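Local atomic coordinates of glycosyl hydrolases family 2, sugar binding domain protein (Bacteroides uniformis str. 3978 T3 ii, PDB entry 6D1P), a protein that probably hydrolyses O-glycosidic bonds as a family 2 glycoside hydrolase, acting as a beta-glucuronidase of a human gut bacterium. Residues 438-451 with 463-476. Residues are numbered along the deposited sequence; the frame is centred on the assembly and turned at random.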
loop_
_atom_site.group_PDB
_atom_site.type_symbol
_atom_site.label_atom_id
_atom_site.label_comp_id
_atom_site.label_asym_id
_atom_site.label_seq_id
_atom_site.Cartn_x
_atom_site.Cartn_y
_atom_site.Cartn_z
ATOM N N PHE A 438 -14.578 1.109 29.800
ATOM C CA PHE A 438 -14.894 -0.309 29.758
ATOM C C PHE A 438 -15.900 -0.556 30.875
ATOM O O PHE A 438 -15.533 -0.528 32.054
ATOM C CB PHE A 438 -13.643 -1.153 29.929
ATOM C CG PHE A 438 -13.883 -2.604 29.736
ATOM C CD1 PHE A 438 -13.813 -3.161 28.468
ATOM C CD2 PHE A 438 -14.226 -3.417 30.820
ATOM C CE1 PHE A 438 -14.045 -4.524 28.282
ATOM C CE2 PHE A 438 -14.467 -4.771 30.644
ATOM C CZ PHE A 438 -14.377 -5.327 29.374
ATOM N N GLU A 439 -17.157 -0.788 30.507
ATOM C CA GLU A 439 -18.273 -0.832 31.446
ATOM C C GLU A 439 -18.798 -2.257 31.516
ATOM O O GLU A 439 -19.545 -2.699 30.633
ATOM C CB GLU A 439 -19.360 0.145 31.013
ATOM C CG GLU A 439 -18.905 1.601 31.092
ATOM C CD GLU A 439 -19.824 2.560 30.346
ATOM O OE1 GLU A 439 -20.799 2.100 29.704
ATOM O OE2 GLU A 439 -19.561 3.783 30.408
ATOM N N LYS A 440 -18.415 -2.979 32.568
ATOM C CA LYS A 440 -18.832 -4.374 32.656
ATOM C C LYS A 440 -20.347 -4.484 32.666
ATOM O O LYS A 440 -20.909 -5.391 32.043
ATOM C CB LYS A 440 -18.238 -5.031 33.892
ATOM C CG LYS A 440 -16.744 -5.015 33.914
ATOM C CD LYS A 440 -16.215 -5.763 35.120
ATOM C CE LYS A 440 -14.722 -6.026 34.944
ATOM N NZ LYS A 440 -14.148 -6.781 36.090
ATOM N N ASP A 441 -21.029 -3.536 33.334
ATOM C CA ASP A 441 -22.477 -3.623 33.467
ATOM C C ASP A 441 -23.172 -3.362 32.139
ATOM O O ASP A 441 -24.177 -4.013 31.825
ATOM C CB ASP A 441 -22.982 -2.666 34.559
ATOM C CG ASP A 441 -22.525 -1.210 34.358
ATOM O OD1 ASP A 441 -22.006 -0.845 33.266
ATOM O OD2 ASP A 441 -22.695 -0.419 35.320
ATOM N N SER A 442 -22.640 -2.428 31.342
ATOM C CA SER A 442 -23.162 -2.209 29.999
ATOM C C SER A 442 -22.926 -3.422 29.113
ATOM O O SER A 442 -23.752 -3.742 28.256
ATOM C CB SER A 442 -22.515 -0.971 29.374
ATOM O OG SER A 442 -22.628 0.135 30.235
ATOM N N ILE A 443 -21.791 -4.091 29.283
ATOM C CA ILE A 443 -21.520 -5.290 28.500
ATOM C C ILE A 443 -22.476 -6.409 28.906
ATOM O O ILE A 443 -23.088 -7.064 28.051
ATOM C CB ILE A 443 -20.043 -5.700 28.648
ATOM C CG1 ILE A 443 -19.143 -4.663 27.983
ATOM C CG2 ILE A 443 -19.796 -7.062 28.019
ATOM C CD1 ILE A 443 -17.681 -4.834 28.297
ATOM N N ARG A 444 -22.634 -6.627 30.217
ATOM C CA ARG A 444 -23.662 -7.544 30.701
ATOM C C ARG A 444 -25.012 -7.234 30.066
ATOM O O ARG A 444 -25.678 -8.126 29.522
ATOM C CB ARG A 444 -23.774 -7.464 32.231
ATOM C CG ARG A 444 -23.176 -8.627 32.987
ATOM C CD ARG A 444 -23.580 -8.606 34.462
ATOM N NE ARG A 444 -24.848 -9.284 34.741
ATOM C CZ ARG A 444 -24.999 -10.609 34.776
ATOM N NH1 ARG A 444 -23.967 -11.409 34.521
ATOM N NH2 ARG A 444 -26.178 -11.145 35.063
ATOM N N ALA A 445 -25.422 -5.963 30.114
ATOM C CA ALA A 445 -26.744 -5.591 29.627
ATOM C C ALA A 445 -26.903 -5.942 28.156
ATOM O O ALA A 445 -27.921 -6.497 27.745
ATOM C CB ALA A 445 -26.982 -4.097 29.853
ATOM N N PHE A 446 -25.904 -5.610 27.337
ATOM C CA PHE A 446 -26.008 -5.916 25.915
ATOM C C PHE A 446 -25.852 -7.412 25.660
ATOM O O PHE A 446 -26.521 -7.969 24.782
ATOM C CB PHE A 446 -24.975 -5.111 25.131
ATOM C CG PHE A 446 -25.102 -5.255 23.642
ATOM C CD1 PHE A 446 -26.260 -4.859 22.994
ATOM C CD2 PHE A 446 -24.069 -5.794 22.892
ATOM C CE1 PHE A 446 -26.387 -5.003 21.626
ATOM C CE2 PHE A 446 -24.183 -5.935 21.525
ATOM C CZ PHE A 446 -25.346 -5.546 20.891
ATOM N N MET A 447 -24.986 -8.085 26.416
ATOM C CA MET A 447 -24.916 -9.538 26.305
ATOM C C MET A 447 -26.273 -10.170 26.596
ATOM O O MET A 447 -26.714 -11.077 25.879
ATOM C CB MET A 447 -23.857 -10.101 27.257
ATOM C CG MET A 447 -23.581 -11.585 27.053
ATOM S SD MET A 447 -22.768 -11.910 25.462
ATOM C CE MET A 447 -21.113 -11.337 25.846
ATOM N N GLY A 448 -26.968 -9.682 27.627
ATOM C CA GLY A 448 -28.267 -10.247 27.964
ATOM C C GLY A 448 -29.312 -9.961 26.911
ATOM O O GLY A 448 -30.183 -10.793 26.658
ATOM N N GLU A 449 -29.240 -8.786 26.276
ATOM C CA GLU A 449 -30.132 -8.500 25.156
ATOM C C GLU A 449 -29.891 -9.468 24.000
ATOM O O GLU A 449 -30.842 -9.949 23.370
ATOM C CB GLU A 449 -29.944 -7.054 24.680
ATOM C CG GLU A 449 -30.753 -6.719 23.419
ATOM C CD GLU A 449 -30.489 -5.321 22.837
ATOM O OE1 GLU A 449 -29.900 -4.448 23.517
ATOM O OE2 GLU A 449 -30.902 -5.096 21.681
ATOM N N LEU A 450 -28.616 -9.744 23.698
ATOM C CA LEU A 450 -28.282 -10.649 22.601
ATOM C C LEU A 450 -28.731 -12.069 22.910
ATOM O O LEU A 450 -29.283 -12.744 22.041
ATOM C CB LEU A 450 -26.776 -10.611 22.305
ATOM C CG LEU A 450 -26.243 -9.353 21.594
ATOM C CD1 LEU A 450 -24.706 -9.408 21.429
ATOM C CD2 LEU A 450 -26.908 -9.150 20.232
ATOM N N HIS A 451 -28.535 -12.530 24.145
ATOM C CA HIS A 451 -29.024 -13.864 24.498
ATOM C C HIS A 451 -30.533 -13.976 24.292
ATOM O O HIS A 451 -31.017 -14.966 23.726
ATOM C CB HIS A 451 -28.654 -14.208 25.938
ATOM C CG HIS A 451 -29.352 -15.425 26.457
ATOM N ND1 HIS A 451 -28.879 -16.703 26.245
ATOM C CD2 HIS A 451 -30.502 -15.558 27.161
ATOM C CE1 HIS A 451 -29.703 -17.566 26.810
ATOM N NE2 HIS A 451 -30.690 -16.896 27.376
ATOM N N THR A 463 -27.390 -20.853 23.287
ATOM C CA THR A 463 -26.410 -19.788 23.183
ATOM C C THR A 463 -25.164 -20.147 23.978
ATOM O O THR A 463 -25.228 -20.841 24.998
ATOM C CB THR A 463 -26.968 -18.455 23.686
ATOM O OG1 THR A 463 -27.223 -18.540 25.086
ATOM C CG2 THR A 463 -28.244 -18.089 22.955
ATOM N N ALA A 464 -24.018 -19.678 23.481
ATOM C CA ALA A 464 -22.739 -19.828 24.158
ATOM C C ALA A 464 -21.966 -18.510 24.070
ATOM O O ALA A 464 -22.259 -17.658 23.225
ATOM C CB ALA A 464 -21.920 -20.978 23.543
ATOM N N ILE A 465 -20.980 -18.339 24.967
ATOM C CA ILE A 465 -19.879 -17.395 24.774
ATOM C C ILE A 465 -18.613 -18.030 25.330
ATOM O O ILE A 465 -18.652 -19.076 25.977
ATOM C CB ILE A 465 -20.097 -16.021 25.444
ATOM C CG1 ILE A 465 -20.230 -16.186 26.965
ATOM C CG2 ILE A 465 -21.265 -15.274 24.802
ATOM C CD1 ILE A 465 -20.435 -14.887 27.738
ATOM N N ARG A 466 -17.483 -17.364 25.084
ATOM C CA ARG A 466 -16.179 -17.815 25.556
ATOM C C ARG A 466 -15.466 -16.687 26.294
ATOM O O ARG A 466 -15.353 -15.572 25.773
ATOM C CB ARG A 466 -15.288 -18.319 24.399
ATOM C CG ARG A 466 -13.975 -18.921 24.929
ATOM C CD ARG A 466 -12.951 -19.336 23.889
ATOM N NE ARG A 466 -11.688 -19.582 24.573
ATOM C CZ ARG A 466 -10.775 -18.645 24.794
ATOM N NH1 ARG A 466 -10.980 -17.422 24.332
ATOM N NH2 ARG A 466 -9.664 -18.925 25.462
ATOM N N ARG A 467 -14.987 -16.985 27.503
ATOM C CA ARG A 467 -14.107 -16.114 28.286
ATOM C C ARG A 467 -14.733 -14.735 28.513
ATOM O O ARG A 467 -14.345 -13.736 27.907
ATOM C CB ARG A 467 -12.737 -15.953 27.622
ATOM C CG ARG A 467 -11.643 -15.679 28.621
ATOM C CD ARG A 467 -10.393 -15.154 27.981
ATOM N NE ARG A 467 -10.410 -13.688 27.932
ATOM C CZ ARG A 467 -9.325 -12.948 27.725
ATOM N NH1 ARG A 467 -8.161 -13.550 27.549
ATOM N NH2 ARG A 467 -9.393 -11.613 27.719
ATOM N N CYS A 468 -15.712 -14.709 29.416
ATOM C CA CYS A 468 -16.217 -13.442 29.953
ATOM C C CYS A 468 -16.893 -13.799 31.279
ATOM O O CYS A 468 -18.102 -14.030 31.321
ATOM C CB CYS A 468 -17.175 -12.733 29.019
ATOM S SG CYS A 468 -17.620 -11.074 29.663
ATOM N N GLU A 469 -16.091 -13.855 32.345
ATOM C CA GLU A 469 -16.587 -14.430 33.593
ATOM C C GLU A 469 -17.777 -13.652 34.139
ATOM O O GLU A 469 -18.712 -14.257 34.672
ATOM C CB GLU A 469 -15.473 -14.509 34.633
ATOM C CG GLU A 469 -14.386 -15.517 34.290
ATOM C CD GLU A 469 -14.901 -16.961 34.079
ATOM O OE1 GLU A 469 -14.598 -17.546 33.007
ATOM O OE2 GLU A 469 -15.581 -17.510 34.989
ATOM N N PHE A 470 -17.784 -12.317 33.983
ATOM C CA PHE A 470 -18.884 -11.520 34.522
ATOM C C PHE A 470 -20.145 -11.569 33.666
ATOM O O PHE A 470 -21.127 -10.891 33.994
ATOM C CB PHE A 470 -18.447 -10.059 34.740
ATOM C CG PHE A 470 -18.059 -9.308 33.482
ATOM C CD1 PHE A 470 -16.725 -9.099 33.166
ATOM C CD2 PHE A 470 -19.020 -8.762 32.651
ATOM C CE1 PHE A 470 -16.353 -8.390 32.021
ATOM C CE2 PHE A 470 -18.652 -8.046 31.509
ATOM C CZ PHE A 470 -17.316 -7.876 31.193
ATOM N N CYS A 471 -20.142 -12.326 32.577
ATOM C CA CYS A 471 -21.350 -12.600 31.814
ATOM C C CYS A 471 -21.702 -14.078 31.769
ATOM O O CYS A 471 -22.699 -14.428 31.132
ATOM C CB CYS A 471 -21.212 -12.099 30.367
ATOM S SG CYS A 471 -21.211 -10.315 30.134
ATOM N N LYS A 472 -20.903 -14.952 32.401
ATOM C CA LYS A 472 -20.995 -16.402 32.155
ATOM C C LYS A 472 -22.376 -16.980 32.492
ATOM O O LYS A 472 -22.790 -17.972 31.885
ATOM C CB LYS A 472 -19.916 -17.141 32.958
ATOM C CG LYS A 472 -20.255 -17.254 34.460
ATOM C CD LYS A 472 -19.044 -17.610 35.317
ATOM C CE LYS A 472 -18.626 -19.057 35.149
ATOM N NZ LYS A 472 -18.005 -19.594 36.393
ATOM N N ASP A 473 -23.105 -16.364 33.430
ATOM C CA ASP A 473 -24.413 -16.845 33.879
ATOM C C ASP A 473 -25.528 -16.555 32.884
ATOM O O ASP A 473 -26.638 -17.073 33.062
ATOM C CB ASP A 473 -24.786 -16.197 35.219
ATOM C CG ASP A 473 -24.736 -14.660 35.156
ATOM O OD1 ASP A 473 -23.638 -14.112 34.875
ATOM O OD2 ASP A 473 -25.785 -13.995 35.357
ATOM N N ILE A 474 -25.269 -15.733 31.863
ATOM C CA ILE A 474 -26.342 -15.249 31.001
ATOM C C ILE A 474 -26.723 -16.292 29.963
ATOM O O ILE A 474 -27.910 -16.521 29.714
ATOM C CB ILE A 474 -25.937 -13.918 30.341
ATOM C CG1 ILE A 474 -26.048 -12.758 31.323
ATOM C CG2 ILE A 474 -26.811 -13.626 29.121
ATOM C CD1 ILE A 474 -25.315 -11.493 30.848
ATOM N N VAL A 475 -25.738 -16.938 29.341
ATOM C CA VAL A 475 -25.974 -17.832 28.205
ATOM C C VAL A 475 -26.303 -19.249 28.654
ATOM O O VAL A 475 -26.220 -19.582 29.846
ATOM C CB VAL A 475 -24.749 -17.882 27.283
ATOM C CG1 VAL A 475 -24.443 -16.514 26.733
ATOM C CG2 VAL A 475 -23.556 -18.437 28.062
ATOM N N ASP A 476 -26.646 -20.111 27.695
ATOM C CA ASP A 476 -26.901 -21.501 28.053
ATOM C C ASP A 476 -25.604 -22.257 28.334
ATOM O O ASP A 476 -25.496 -22.945 29.351
ATOM C CB ASP A 476 -27.711 -22.174 26.957
ATOM C CG ASP A 476 -29.014 -21.462 26.701
ATOM O OD1 ASP A 476 -29.790 -21.299 27.675
ATOM O OD2 ASP A 476 -29.257 -21.055 25.543
#
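M447 and I465 meet tip to tip on the buried side of the contact, M447 SD lying 3.7 Å from I465 CG2. M447 gets there by sending CG anti to its backbone N (chi1 -171°) and then bending twice, while its CB packs against C471 SG and I474 CD1. The same cysteine sulfur rests against the helix backbone at R444 CA, and I474 CG2 lies 3.9 Å from G448 CA. At the far end of the packed zone H451 sits with I474 O over the centre of its ring and T463 OG1 at its edge, 2.7 Å from H451 ND1 in a hydrogen bond whose direction is open. T463 OG1 accepts a hydrogen bond from D476 N, and D476 OD2 in turn takes the backbone N of T463 and H455 NE2, bonds that fix the T463 hydroxyl and the D476 carboxylate relative to each other. All this illustrates the beta-alpha-beta crossover of a TIM barrel: strand 420-432 leads into helix 440-457, which packs on the following parallel strand, 462-466, and on the loop beyond it. The solvent side is carried by longer, polar-ended chains: K440 runs its extended chain over one face of the F470 ring (CB 3.9 Å from the centroid), C468 SG lying over the other, with I443 at the edge. Beside it, R444 grips D473 end-on, NH1 to OD1 at 2.7 Å and NH2 to OD2 at 2.9 Å, the guanidinium and carboxylate planes only 3° apart, and NH1 also donates to F470 O. An alanine in place of R444 would probably leave the D473 carboxylate without its mate and deprive F470 O of this donor, freeing the loop to shift on its solvent side.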